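PDB 6WW3: SUMO1 linked HERC2 ZZ domain (Small ubiquitin-related modifier 1,E3 ubiquitin-protein ligase HERC2) from Homo sapiens, which binds the histone H3 and SUMO1 tails through the zinc-coordinating ZZ domain of a ubiquitin ligase, crystallised here as a fusion with the SUMO1 tail. Local coordinates for residues Glu4-Pro9 with Ile55-Gln60; Thr12-Gln17 with Asp33-Glu38; Phe26-Cys31 with Thr48-Gly53. One frame throughout, in Å; residues are numbered along the deposited sequence.

Contact 1. Residues Glu4-Pro9 with Ile55-Gln60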
ATOM      1  N   GLU A   4       5.687   8.435  -7.660  1.00 11.28           N
ATOM      2  CA  GLU A   4       4.930   9.142  -6.633  1.00 14.76           C
ATOM      3  C   GLU A   4       3.647   9.745  -7.186  1.00 16.29           C
ATOM      4  O   GLU A   4       2.691   9.939  -6.426  1.00 18.31           O
ATOM      5  CB  GLU A   4       5.807  10.226  -5.995  1.00 13.46           C
ATOM      6  CG  GLU A   4       5.123  11.030  -4.872  1.00 16.72           C
ATOM      7  CD  GLU A   4       5.002  10.248  -3.570  1.00 27.29           C
ATOM      8  OE1 GLU A   4       5.665   9.194  -3.434  1.00 32.19           O
ATOM      9  OE2 GLU A   4       4.244  10.677  -2.676  1.00 30.08           O
ATOM     10  N   ALA A   5       3.598  10.022  -8.492  1.00 12.85           N
ATOM     11  CA  ALA A   5       2.400  10.551  -9.132  1.00 15.37           C
ATOM     12  C   ALA A   5       1.327   9.498  -9.387  1.00 16.66           C
ATOM     13  O   ALA A   5       0.161   9.864  -9.578  1.00 15.29           O
ATOM     14  CB  ALA A   5       2.762  11.221 -10.462  1.00 15.54           C
ATOM     15  N   LYS A   6       1.684   8.213  -9.412  1.00 16.53           N
ATOM     16  CA  LYS A   6       0.697   7.161  -9.612  1.00 13.94           C
ATOM     17  C   LYS A   6      -0.281   7.141  -8.448  1.00 11.00           C
ATOM     18  O   LYS A   6       0.119   7.231  -7.290  1.00  9.79           O
ATOM     19  CB  LYS A   6       1.369   5.784  -9.682  1.00 14.57           C
ATOM     20  CG  LYS A   6       2.455   5.556 -10.722  1.00 21.83           C
ATOM     21  CD  LYS A   6       2.025   5.744 -12.166  1.00 36.01           C
ATOM     22  CE  LYS A   6       3.240   5.482 -13.073  1.00 39.28           C
ATOM     23  NZ  LYS A   6       3.123   6.054 -14.445  1.00 41.85           N
ATOM     24  N   ILE A   7      -1.566   6.995  -8.748  1.00 10.74           N
ATOM     25  CA  ILE A   7      -2.563   6.819  -7.700  1.00 10.36           C
ATOM     26  C   ILE A   7      -3.248   5.473  -7.898  1.00  9.86           C
ATOM     27  O   ILE A   7      -3.329   4.946  -9.010  1.00 10.78           O
ATOM     28  CB  ILE A   7      -3.612   7.957  -7.646  1.00 14.82           C
ATOM     29  CG1 ILE A   7      -4.570   7.875  -8.831  1.00 15.88           C
ATOM     30  CG2 ILE A   7      -2.936   9.326  -7.580  1.00 12.20           C
ATOM     31  CD1 ILE A   7      -5.984   8.221  -8.463  1.00 19.44           C
ATOM     32  N   HIS A   8      -3.749   4.915  -6.800  1.00 10.25           N
ATOM     33  CA  HIS A   8      -4.517   3.675  -6.819  1.00  8.52           C
ATOM     34  C   HIS A   8      -5.949   3.991  -6.412  1.00  9.97           C
ATOM     35  O   HIS A   8      -6.280   3.998  -5.213  1.00  7.24           O
ATOM     36  CB  HIS A   8      -3.878   2.659  -5.881  1.00  7.64           C
ATOM     37  CG  HIS A   8      -2.445   2.390  -6.201  1.00  8.95           C
ATOM     38  ND1 HIS A   8      -2.046   1.315  -6.962  1.00  9.23           N
ATOM     39  CD2 HIS A   8      -1.319   3.071  -5.888  1.00  7.56           C
ATOM     40  CE1 HIS A   8      -0.729   1.331  -7.086  1.00  9.65           C
ATOM     41  NE2 HIS A   8      -0.263   2.384  -6.441  1.00  8.53           N
ATOM     42  N   PRO A   9      -6.825   4.294  -7.364  1.00  8.47           N
ATOM     43  CA  PRO A   9      -8.175   4.740  -7.011  1.00 10.73           C
ATOM     44  C   PRO A   9      -8.876   3.717  -6.133  1.00  9.23           C
ATOM     45  O   PRO A   9      -8.736   2.506  -6.320  1.00  7.54           O
ATOM     46  CB  PRO A   9      -8.873   4.878  -8.375  1.00 16.85           C
ATOM     47  CG  PRO A   9      -7.767   5.005  -9.364  1.00 15.71           C
ATOM     48  CD  PRO A   9      -6.627   4.201  -8.820  1.00 11.21           C
ATOM     49  N   ILE A  55       2.466  -3.320  -5.515  1.00  9.90           N
ATOM     50  CA  ILE A  55       1.646  -2.993  -6.673  1.00  8.33           C
ATOM     51  C   ILE A  55       1.989  -1.558  -7.043  1.00 11.47           C
ATOM     52  O   ILE A  55       1.544  -0.613  -6.376  1.00 11.52           O
ATOM     53  CB  ILE A  55       0.150  -3.167  -6.378  1.00  9.66           C
ATOM     54  CG1 ILE A  55      -0.107  -4.589  -5.886  1.00  6.84           C
ATOM     55  CG2 ILE A  55      -0.706  -2.846  -7.610  1.00  8.21           C
ATOM     56  CD1 ILE A  55      -1.455  -4.806  -5.270  1.00  8.38           C
ATOM     57  N   ASN A  56       2.797  -1.381  -8.094  1.00 10.72           N
ATOM     58  CA  ASN A  56       3.241  -0.032  -8.437  1.00 13.30           C
ATOM     59  C   ASN A  56       2.157   0.757  -9.154  1.00 11.75           C
ATOM     60  O   ASN A  56       2.149   1.991  -9.084  1.00 11.19           O
ATOM     61  CB  ASN A  56       4.504  -0.065  -9.309  1.00 12.27           C
ATOM     62  CG  ASN A  56       5.725  -0.539  -8.553  1.00 15.94           C
ATOM     63  OD1 ASN A  56       5.972  -0.145  -7.410  1.00 13.29           O
ATOM     64  ND2 ASN A  56       6.529  -1.354  -9.211  1.00 16.64           N
ATOM     65  N   GLU A  57       1.266   0.077  -9.872  1.00 12.83           N
ATOM     66  CA  GLU A  57       0.198   0.764 -10.583  1.00 16.52           C
ATOM     67  C   GLU A  57      -1.012  -0.153 -10.702  1.00 13.28           C
ATOM     68  O   GLU A  57      -0.858  -1.382 -10.692  1.00 10.60           O
ATOM     69  CB  GLU A  57       0.668   1.220 -11.969  1.00 16.30           C
ATOM     70  CG  GLU A  57       0.922   0.090 -12.925  1.00 20.02           C
ATOM     71  CD  GLU A  57       1.627   0.572 -14.173  1.00 23.76           C
ATOM     72  OE1 GLU A  57       1.986   1.771 -14.225  1.00 23.19           O
ATOM     73  OE2 GLU A  57       1.828  -0.252 -15.086  1.00 30.99           O
ATOM     74  N   PRO A  58      -2.223   0.413 -10.791  1.00 10.95           N
ATOM     75  CA  PRO A  58      -3.435  -0.409 -10.912  1.00 11.23           C
ATOM     76  C   PRO A  58      -3.328  -1.457 -12.011  1.00  9.99           C
ATOM     77  O   PRO A  58      -2.754  -1.219 -13.072  1.00 10.58           O
ATOM     78  CB  PRO A  58      -4.518   0.627 -11.224  1.00 13.53           C
ATOM     79  CG  PRO A  58      -4.050   1.841 -10.530  1.00 15.06           C
ATOM     80  CD  PRO A  58      -2.545   1.838 -10.628  1.00  9.56           C
ATOM     81  N   GLY A  59      -3.877  -2.640 -11.736  1.00 15.07           N
ATOM     82  CA  GLY A  59      -3.815  -3.771 -12.635  1.00 11.00           C
ATOM     83  C   GLY A  59      -2.793  -4.827 -12.265  1.00 11.34           C
ATOM     84  O   GLY A  59      -2.944  -5.986 -12.670  1.00  9.57           O
ATOM     85  N   GLN A  60      -1.753  -4.462 -11.523  1.00 12.76           N
ATOM     86  CA  GLN A  60      -0.791  -5.447 -11.045  1.00 17.67           C
ATOM     87  C   GLN A  60      -1.264  -6.082  -9.744  1.00 18.67           C
ATOM     88  O   GLN A  60      -1.155  -7.305  -9.575  1.00 26.35           O
ATOM     89  CB  GLN A  60       0.579  -4.815 -10.833  1.00 13.09           C
ATOM     90  CG  GLN A  60       1.110  -4.086 -12.024  1.00 15.14           C
ATOM     91  CD  GLN A  60       2.393  -3.353 -11.707  1.00 21.99           C
ATOM     92  OE1 GLN A  60       2.771  -3.224 -10.540  1.00 22.98           O
ATOM     93  NE2 GLN A  60       3.071  -2.871 -12.737  1.00 21.05           N
TER
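The short strand 7-8, which pairs with strand 21-22, meets the chain's last turn, a type II beta turn from E57 to Q60 that follows strand 52-55. E4-K6 match the SUMO1 tail of this engineered fusion and the rest is the HERC2 ZZ domain, so the approach of K6 to E57 joins two fused proteins as a feature of the construct. The H8 imidazole carries most of the contact. With CG anti to the carbonyl carbon (chi1 -56°), it swings its far end toward I55-Q60. CE1 lies 3.1 Å from I55 O and 3.6 Å from N56 O, while ND1 comes to 3.7 Å from P58 CD. NE2 is bonded to the backbone O of G23, which ties down the ring's far edge. An alanine at H8 would remove the bond to G23 and the contacts with both carbonyls, and would probably loosen strand 7-8 from the C-terminal turn. P58 reaches back, its CG 3.5 Å from I7 O and 3.9 Å from P9 CD, the two proline side chains crossing at about a right angle. K6 and E57 run side by side in the same direction, but K6 NZ stays 4.4 Å from E57 OE1, too far for a salt bridge. Before the turn, N56 N donates to Q60 OE1 (3.1 Å) from above the amide plane; inside it, Q60 N bonds weakly to E57 O. Proline followed by glycine at the two central positions, with G59 at a positive phi where a CB would jam against P58 O, is the classic make-up of a type II turn.

Contact 2. Residues Thr12-Gln17 with Asp33-Glu38. With ZN (zinc ion), chain C.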
ATOM      1  N   THR A  12      -7.358   2.794   0.221  1.00  6.65           N
ATOM      2  CA  THR A  12      -6.972   3.557   1.404  1.00  5.87           C
ATOM      3  C   THR A  12      -5.759   2.888   2.043  1.00  8.36           C
ATOM      4  O   THR A  12      -5.695   1.659   2.114  1.00  9.06           O
ATOM      5  CB  THR A  12      -8.125   3.598   2.423  1.00  8.97           C
ATOM      6  OG1 THR A  12      -9.337   4.020   1.785  1.00  7.96           O
ATOM      7  CG2 THR A  12      -7.825   4.536   3.579  1.00  7.08           C
ATOM      8  N   CYS A  13      -4.789   3.686   2.498  1.00  6.62           N
ATOM      9  CA  CYS A  13      -3.718   3.141   3.332  1.00  6.80           C
ATOM     10  C   CYS A  13      -4.234   2.945   4.758  1.00  7.68           C
ATOM     11  O   CYS A  13      -4.657   3.901   5.412  1.00  9.13           O
ATOM     12  CB  CYS A  13      -2.490   4.043   3.345  1.00  7.27           C
ATOM     13  SG  CYS A  13      -1.229   3.537   4.573  1.00  9.18           S
ATOM     14  N   ASP A  14      -4.190   1.717   5.248  1.00  9.09           N
ATOM     15  CA  ASP A  14      -4.695   1.463   6.590  1.00  9.11           C
ATOM     16  C   ASP A  14      -3.776   1.981   7.677  1.00  9.36           C
ATOM     17  O   ASP A  14      -4.167   1.953   8.843  1.00 11.10           O
ATOM     18  CB  ASP A  14      -4.937  -0.031   6.784  1.00  9.51           C
ATOM     19  CG  ASP A  14      -6.045  -0.542   5.896  1.00  9.36           C
ATOM     20  OD1 ASP A  14      -7.196  -0.151   6.129  1.00 11.92           O
ATOM     21  OD2 ASP A  14      -5.772  -1.323   4.963  1.00 11.70           O
ATOM     22  N   GLY A  15      -2.580   2.446   7.331  1.00  8.27           N
ATOM     23  CA  GLY A  15      -1.668   2.993   8.310  1.00  9.80           C
ATOM     24  C   GLY A  15      -1.902   4.459   8.615  1.00 12.87           C
ATOM     25  O   GLY A  15      -1.820   4.867   9.775  1.00 12.69           O
ATOM     26  N   CYS A  16      -2.222   5.255   7.584  1.00 11.65           N
ATOM     27  CA  CYS A  16      -2.314   6.702   7.713  1.00 11.69           C
ATOM     28  C   CYS A  16      -3.567   7.286   7.080  1.00 12.14           C
ATOM     29  O   CYS A  16      -3.706   8.512   7.054  1.00  9.92           O
ATOM     30  CB  CYS A  16      -1.075   7.377   7.095  1.00 13.33           C
ATOM     31  SG  CYS A  16      -0.980   7.277   5.294  1.00  8.11           S
ATOM     32  N   GLN A  17      -4.460   6.443   6.554  1.00  9.97           N
ATOM     33  CA  GLN A  17      -5.714   6.846   5.924  1.00 10.56           C
ATOM     34  C   GLN A  17      -5.513   7.676   4.660  1.00 11.23           C
ATOM     35  O   GLN A  17      -6.460   8.317   4.198  1.00  8.62           O
ATOM     36  CB  GLN A  17      -6.621   7.618   6.895  1.00 12.67           C
ATOM     37  CG  GLN A  17      -6.825   6.934   8.233  1.00 13.73           C
ATOM     38  CD  GLN A  17      -7.153   5.462   8.100  1.00 14.82           C
ATOM     39  OE1 GLN A  17      -6.526   4.621   8.739  1.00 16.64           O
ATOM     40  NE2 GLN A  17      -8.137   5.141   7.268  1.00 15.22           N
ATOM     41  N   ASP A  33      -8.093  -7.376   3.742  1.00 10.64           N
ATOM     42  CA  ASP A  33      -8.277  -6.168   2.946  1.00 11.34           C
ATOM     43  C   ASP A  33      -7.408  -5.049   3.513  1.00 10.19           C
ATOM     44  O   ASP A  33      -7.927  -4.036   3.977  1.00 10.32           O
ATOM     45  CB  ASP A  33      -9.763  -5.782   2.944  1.00 12.68           C
ATOM     46  CG  ASP A  33     -10.065  -4.519   2.143  1.00 13.65           C
ATOM     47  OD1 ASP A  33     -10.862  -3.721   2.649  1.00 13.66           O
ATOM     48  OD2 ASP A  33      -9.531  -4.318   1.031  1.00 11.83           O
ATOM     49  N   PHE A  34      -6.084  -5.232   3.512  1.00  7.12           N
ATOM     50  CA  PHE A  34      -5.176  -4.332   4.216  1.00  8.96           C
ATOM     51  C   PHE A  34      -4.093  -3.841   3.264  1.00  7.16           C
ATOM     52  O   PHE A  34      -3.408  -4.651   2.631  1.00  5.58           O
ATOM     53  CB  PHE A  34      -4.549  -5.030   5.435  1.00  6.59           C
ATOM     54  CG  PHE A  34      -3.758  -4.106   6.346  1.00  9.31           C
ATOM     55  CD1 PHE A  34      -2.486  -3.679   5.995  1.00  7.49           C
ATOM     56  CD2 PHE A  34      -4.294  -3.680   7.558  1.00  8.34           C
ATOM     57  CE1 PHE A  34      -1.758  -2.823   6.831  1.00 10.14           C
ATOM     58  CE2 PHE A  34      -3.575  -2.843   8.406  1.00  9.13           C
ATOM     59  CZ  PHE A  34      -2.296  -2.412   8.036  1.00  7.77           C
ATOM     60  N   ASP A  35      -3.910  -2.525   3.210  1.00  5.98           N
ATOM     61  CA  ASP A  35      -2.940  -1.893   2.325  1.00  9.20           C
ATOM     62  C   ASP A  35      -2.140  -0.849   3.089  1.00  7.48           C
ATOM     63  O   ASP A  35      -2.648  -0.215   4.012  1.00  7.07           O
ATOM     64  CB  ASP A  35      -3.618  -1.231   1.114  1.00  6.15           C
ATOM     65  CG  ASP A  35      -4.457  -2.205   0.303  1.00  7.61           C
ATOM     66  OD1 ASP A  35      -5.653  -2.368   0.617  1.00  8.95           O
ATOM     67  OD2 ASP A  35      -3.932  -2.786  -0.665  1.00  5.69           O
ATOM     68  N   PHE A  36      -0.875  -0.685   2.689  1.00  8.09           N
ATOM     69  CA  PHE A  36       0.025   0.353   3.184  1.00  6.01           C
ATOM     70  C   PHE A  36       0.480   1.231   2.028  1.00  6.42           C
ATOM     71  O   PHE A  36       0.786   0.722   0.951  1.00  4.74           O
ATOM     72  CB  PHE A  36       1.289  -0.254   3.804  1.00  7.16           C
ATOM     73  CG  PHE A  36       1.187  -0.569   5.263  1.00  6.74           C
ATOM     74  CD1 PHE A  36       0.389   0.182   6.106  1.00  7.10           C
ATOM     75  CD2 PHE A  36       1.930  -1.608   5.801  1.00  6.91           C
ATOM     76  CE1 PHE A  36       0.331  -0.100   7.456  1.00  8.57           C
ATOM     77  CE2 PHE A  36       1.870  -1.893   7.157  1.00 10.30           C
ATOM     78  CZ  PHE A  36       1.070  -1.138   7.981  1.00  7.23           C
ATOM     79  N   CYS A  37       0.593   2.535   2.259  1.00  6.40           N
ATOM     80  CA  CYS A  37       1.442   3.315   1.374  1.00  6.16           C
ATOM     81  C   CYS A  37       2.906   2.985   1.680  1.00  8.71           C
ATOM     82  O   CYS A  37       3.215   2.242   2.617  1.00 10.71           O
ATOM     83  CB  CYS A  37       1.159   4.810   1.512  1.00  9.26           C
ATOM     84  SG  CYS A  37       1.786   5.540   3.042  1.00 12.58           S
ATOM     85  N   GLU A  38       3.823   3.512   0.868  1.00  8.89           N
ATOM     86  CA  GLU A  38       5.212   3.077   1.012  1.00 11.07           C
ATOM     87  C   GLU A  38       5.816   3.550   2.328  1.00 11.34           C
ATOM     88  O   GLU A  38       6.520   2.783   2.997  1.00 13.75           O
ATOM     89  CB  GLU A  38       6.066   3.541  -0.169  1.00 10.72           C
ATOM     90  CG  GLU A  38       7.523   3.085  -0.056  1.00 13.49           C
ATOM     91  CD  GLU A  38       8.308   3.224  -1.353  1.00 18.42           C
ATOM     92  OE1 GLU A  38       7.696   3.454  -2.417  1.00 19.19           O
ATOM     93  OE2 GLU A  38       9.547   3.134  -1.297  1.00 19.53           O
TER
HETATM   94 ZN    ZN C2801       0.212   5.349   4.887  1.00 11.90          ZN
HETATM   95  O   HOH W   1      -8.204  -2.955   6.456  1.00 14.63           O
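The carboxylate arm of D14 lies obliquely across the F34 ring. D14 CB sits over one face, 3.8 Å from the F34 centroid and 21° off the normal, and the carboxylate is turned 32° from the ring plane. This pose carries D14 OD2 past the ring to D35 N, which it accepts at 2.8 Å on its anti lone pair, while D14 N donates to D35 O, also 2.8 Å. The backbone of D35 is thus gripped at both ends by one residue. Farther along, F36 turns its edge to the loop: G15 CA and C13 SG approach near the ring plane, and a CB on G15 would clash with F36 CE1. F34 CE1 lies over the centre of the F36 ring, 3.4 Å above it. Beside this aromatic pair lies the four-cysteine zinc site of the ZZ finger, bound by C13 SG (2.3 Å), C16 SG (2.3 Å) and C37 SG (2.4 Å), with C40 as the fourth ligand. C13 SG stands anti to its own backbone N and also receives C37 N at 3.1 Å in a nearly straight bond (167°). Weaker N-H donors at G15 and C16 point to the same sulfur, and together they would probably moderate its thiolate charge. Water 1 spans D14 OD1, weakly, and D33 O.

Contact 3. Residues Phe26-Cys31 with Thr48-Gly53. With ZN (zinc ion), chain D.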
ATOM      1  N   PHE A  26       1.225  -1.281  -1.200  1.00  7.05           N
ATOM      2  CA  PHE A  26       1.652  -2.545  -0.602  1.00  6.03           C
ATOM      3  C   PHE A  26       0.441  -3.243   0.007  1.00  7.56           C
ATOM      4  O   PHE A  26      -0.043  -2.839   1.069  1.00  7.28           O
ATOM      5  CB  PHE A  26       2.751  -2.325   0.438  1.00  5.37           C
ATOM      6  CG  PHE A  26       4.036  -1.810  -0.154  1.00  8.36           C
ATOM      7  CD1 PHE A  26       5.057  -2.690  -0.491  1.00  5.51           C
ATOM      8  CD2 PHE A  26       4.202  -0.454  -0.419  1.00  8.08           C
ATOM      9  CE1 PHE A  26       6.234  -2.222  -1.057  1.00  6.07           C
ATOM     10  CE2 PHE A  26       5.375   0.020  -0.988  1.00  5.80           C
ATOM     11  CZ  PHE A  26       6.393  -0.872  -1.299  1.00 11.90           C
ATOM     12  N   LYS A  27      -0.028  -4.306  -0.650  1.00  8.42           N
ATOM     13  CA  LYS A  27      -1.192  -5.058  -0.190  1.00  9.05           C
ATOM     14  C   LYS A  27      -0.746  -6.276   0.614  1.00  5.79           C
ATOM     15  O   LYS A  27       0.073  -7.068   0.145  1.00  9.35           O
ATOM     16  CB  LYS A  27      -2.061  -5.504  -1.368  1.00  5.93           C
ATOM     17  CG  LYS A  27      -3.284  -6.344  -0.919  1.00 10.89           C
ATOM     18  CD  LYS A  27      -4.223  -6.660  -2.085  1.00 12.62           C
ATOM     19  CE  LYS A  27      -5.352  -7.613  -1.683  1.00 13.83           C
ATOM     20  NZ  LYS A  27      -6.146  -7.156  -0.499  1.00  9.96           N
ATOM     21  N   CYS A  28      -1.276  -6.421   1.818  1.00  5.66           N
ATOM     22  CA  CYS A  28      -0.943  -7.596   2.617  1.00  7.80           C
ATOM     23  C   CYS A  28      -1.546  -8.845   1.994  1.00  7.51           C
ATOM     24  O   CYS A  28      -2.724  -8.852   1.630  1.00  8.72           O
ATOM     25  CB  CYS A  28      -1.430  -7.450   4.054  1.00  5.66           C
ATOM     26  SG  CYS A  28      -0.875  -8.836   5.059  1.00  6.42           S
ATOM     27  N   ARG A  29      -0.736  -9.905   1.870  1.00 10.09           N
ATOM     28  CA  ARG A  29      -1.214 -11.170   1.317  1.00 10.91           C
ATOM     29  C   ARG A  29      -1.972 -12.026   2.320  1.00 11.06           C
ATOM     30  O   ARG A  29      -2.600 -13.011   1.915  1.00  9.73           O
ATOM     31  CB  ARG A  29      -0.041 -11.990   0.757  1.00 13.36           C
ATOM     32  CG  ARG A  29       0.674 -11.320  -0.420  1.00 13.55           C
ATOM     33  CD  ARG A  29       1.894 -12.106  -0.909  1.00 21.93           C
ATOM     34  NE  ARG A  29       2.247 -11.720  -2.280  1.00 23.32           N
ATOM     35  CZ  ARG A  29       3.405 -11.177  -2.647  1.00 23.69           C
ATOM     36  NH1 ARG A  29       3.612 -10.858  -3.923  1.00 27.91           N
ATOM     37  NH2 ARG A  29       4.364 -10.963  -1.757  1.00 22.31           N
ATOM     38  N   ASN A  30      -1.978 -11.654   3.596  1.00 10.45           N
ATOM     39  CA  ASN A  30      -2.563 -12.476   4.648  1.00  8.90           C
ATOM     40  C   ASN A  30      -3.812 -11.852   5.251  1.00 10.75           C
ATOM     41  O   ASN A  30      -4.831 -12.532   5.405  1.00 12.33           O
ATOM     42  CB  ASN A  30      -1.498 -12.700   5.713  1.00  8.96           C
ATOM     43  CG  ASN A  30      -0.189 -13.144   5.103  1.00 12.37           C
ATOM     44  OD1 ASN A  30       0.603 -12.312   4.628  1.00 11.73           O
ATOM     45  ND2 ASN A  30       0.080 -14.452   5.158  1.00 10.17           N
ATOM     46  N   CYS A  31      -3.764 -10.566   5.582  1.00  6.78           N
ATOM     47  CA  CYS A  31      -4.972  -9.837   5.942  1.00  9.58           C
ATOM     48  C   CYS A  31      -5.988  -9.889   4.796  1.00 11.06           C
ATOM     49  O   CYS A  31      -5.646 -10.111   3.628  1.00  8.48           O
ATOM     50  CB  CYS A  31      -4.642  -8.377   6.281  1.00  7.31           C
ATOM     51  SG  CYS A  31      -3.629  -8.109   7.749  1.00  8.35           S
ATOM     52  N   THR A  48       4.692  -9.719  11.692  1.00 11.46           N
ATOM     53  CA  THR A  48       5.954  -9.987  11.030  1.00 11.36           C
ATOM     54  C   THR A  48       5.948 -11.203  10.143  1.00 11.26           C
ATOM     55  O   THR A  48       6.799 -11.361   9.383  1.00 13.77           O
ATOM     56  CB  THR A  48       7.119 -10.065  12.040  1.00 13.68           C
ATOM     57  OG1 THR A  48       6.839 -11.033  13.018  1.00  8.51           O
ATOM     58  CG2 THR A  48       7.314  -8.690  12.722  1.00 14.97           C
ATOM     59  N   ARG A  49       4.943 -12.038  10.261  1.00 13.31           N
ATOM     60  CA  ARG A  49       4.827 -13.185   9.413  1.00 12.45           C
ATOM     61  C   ARG A  49       3.919 -12.891   8.205  1.00 15.51           C
ATOM     62  O   ARG A  49       3.819 -13.674   7.352  1.00 12.69           O
ATOM     63  CB  ARG A  49       4.432 -14.434  10.162  1.00 12.74           C
ATOM     64  CG  ARG A  49       5.452 -14.945  11.129  1.00 17.90           C
ATOM     65  CD  ARG A  49       6.712 -15.501  10.469  1.00 22.54           C
ATOM     66  NE  ARG A  49       7.792 -15.299  11.393  1.00 28.44           N
ATOM     67  CZ  ARG A  49       8.197 -16.224  12.234  1.00 30.90           C
ATOM     68  NH1 ARG A  49       9.158 -15.934  13.062  1.00 33.78           N
ATOM     69  NH2 ARG A  49       7.622 -17.446  12.254  1.00 28.58           N
ATOM     70  N   HIS A  50       3.235 -11.764   8.188  1.00 11.12           N
ATOM     71  CA  HIS A  50       2.523 -11.410   6.951  1.00 13.09           C
ATOM     72  C   HIS A  50       3.547 -10.920   5.916  1.00 12.57           C
ATOM     73  O   HIS A  50       4.548 -10.445   6.279  1.00 16.56           O
ATOM     74  CB  HIS A  50       1.387 -10.386   7.166  1.00 11.67           C
ATOM     75  CG  HIS A  50       0.322 -10.902   8.051  1.00 10.43           C
ATOM     76  ND1 HIS A  50      -0.832 -10.241   8.288  1.00  9.92           N
ATOM     77  CD2 HIS A  50       0.252 -12.032   8.770  1.00 10.02           C
ATOM     78  CE1 HIS A  50      -1.580 -10.934   9.103  1.00  9.14           C
ATOM     79  NE2 HIS A  50      -0.957 -12.037   9.380  1.00  8.93           N
ATOM     80  N   THR A  51       3.252 -11.069   4.645  1.00 12.68           N
ATOM     81  CA  THR A  51       4.080 -10.583   3.544  1.00 12.68           C
ATOM     82  C   THR A  51       3.209  -9.708   2.660  1.00  9.97           C
ATOM     83  O   THR A  51       2.014  -9.970   2.508  1.00  9.30           O
ATOM     84  CB  THR A  51       4.693 -11.719   2.701  1.00 16.54           C
ATOM     85  OG1 THR A  51       3.644 -12.518   2.142  1.00 20.01           O
ATOM     86  CG2 THR A  51       5.606 -12.604   3.555  1.00 17.29           C
ATOM     87  N   PHE A  52       3.797  -8.649   2.118  1.00  9.08           N
ATOM     88  CA  PHE A  52       3.088  -7.695   1.277  1.00  9.48           C
ATOM     89  C   PHE A  52       3.475  -7.857  -0.191  1.00 12.34           C
ATOM     90  O   PHE A  52       4.639  -8.106  -0.512  1.00 14.41           O
ATOM     91  CB  PHE A  52       3.389  -6.262   1.730  1.00  9.29           C
ATOM     92  CG  PHE A  52       2.736  -5.883   3.024  1.00  7.62           C
ATOM     93  CD1 PHE A  52       3.227  -6.358   4.236  1.00  7.38           C
ATOM     94  CD2 PHE A  52       1.633  -5.052   3.028  1.00  7.92           C
ATOM     95  CE1 PHE A  52       2.632  -6.009   5.423  1.00  8.09           C
ATOM     96  CE2 PHE A  52       1.024  -4.686   4.218  1.00  6.61           C
ATOM     97  CZ  PHE A  52       1.521  -5.163   5.415  1.00  7.59           C
ATOM     98  N   GLY A  53       2.506  -7.670  -1.079  1.00 12.40           N
ATOM     99  CA  GLY A  53       2.765  -7.611  -2.506  1.00 12.90           C
ATOM    100  C   GLY A  53       2.874  -6.169  -2.957  1.00 11.95           C
ATOM    101  O   GLY A  53       2.042  -5.332  -2.604  1.00 10.51           O
TER
HETATM  102 ZN    ZN D2802      -1.431  -8.381   7.264  1.00  9.22          ZN
HETATM  103  O   HOH W   2       3.011 -14.322   4.232  1.00 18.17           O
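Strands 25-28 and 52-55 run antiparallel here. K27 and G53 form a hydrogen-bonded pair, with K27 N to G53 O at 3.0 Å and G53 N to K27 O at 2.8 Å, both in the carbonyl planes. C28 and F52 follow as the non-hydrogen-bonded pair, their side chains on one face of the sheet. Beyond it R29 N donates to T51 O at 2.8 Å, nearly along the C=O axis, so the pairing carries on into the zinc-binding turn. The F52 ring lies flat against C28: its face takes C28 CB toward the rim and C28 SG at 4.5 Å from the centroid, 15° off the normal. F26 CB packs against F52 CD2, and the F26 ring itself stacks on F41. On the opposite face of the sheet, the one to which K27 points, the extended R29 arm passes T51 and lays its guanidinium flat over G53 CA; a CB on G53 would crowd R29 NH1. N30 does double work. Its CB covers one face of the H50 ring, with amide and imidazole stacked 21° from parallel, and its OD1 accepts T51 N at 2.9 Å from above the amide plane. Water 2 joins N30 ND2, R49 O and T51 OG1. The zinc ion is bound by C28 SG (2.3 Å), C31 SG (2.3 Å) and H50 ND1 (2.2 Å), with H46 as the fourth ligand. Because N30 and C31 give their backbone N-H groups to C28 SG, the knuckle wraps round this sulfur and would probably damp its negative charge. Backed by N30 and by the metal, H50 is held in a fixed orientation, so the zinc ion fastens the loop before strand 52-55 to the end of strand 25-28.

Along the chain contact 1 encloses the others, while the segments of contacts 2 and 3 alternate, as expected for the cross-brace of a ZZ finger, whose two zinc sites draw ligands from interleaved pairs. Contacts 2 and 3 lie about 11 Å apart between centres and share the three-stranded sheet, with strand 25-28 between 35-36 and 52-55; the F36 and F52 rings, from its outer strands, touch each other. Contact 1 lies about 13 Å from contact 2 and 17 Å from contact 3, centre to centre, and meets the latter where I55 packs on K27. Two metal sites and small antiparallel sheets organise this domain, with segments near both chain ends meeting at contact 1, partly a product of the fusion.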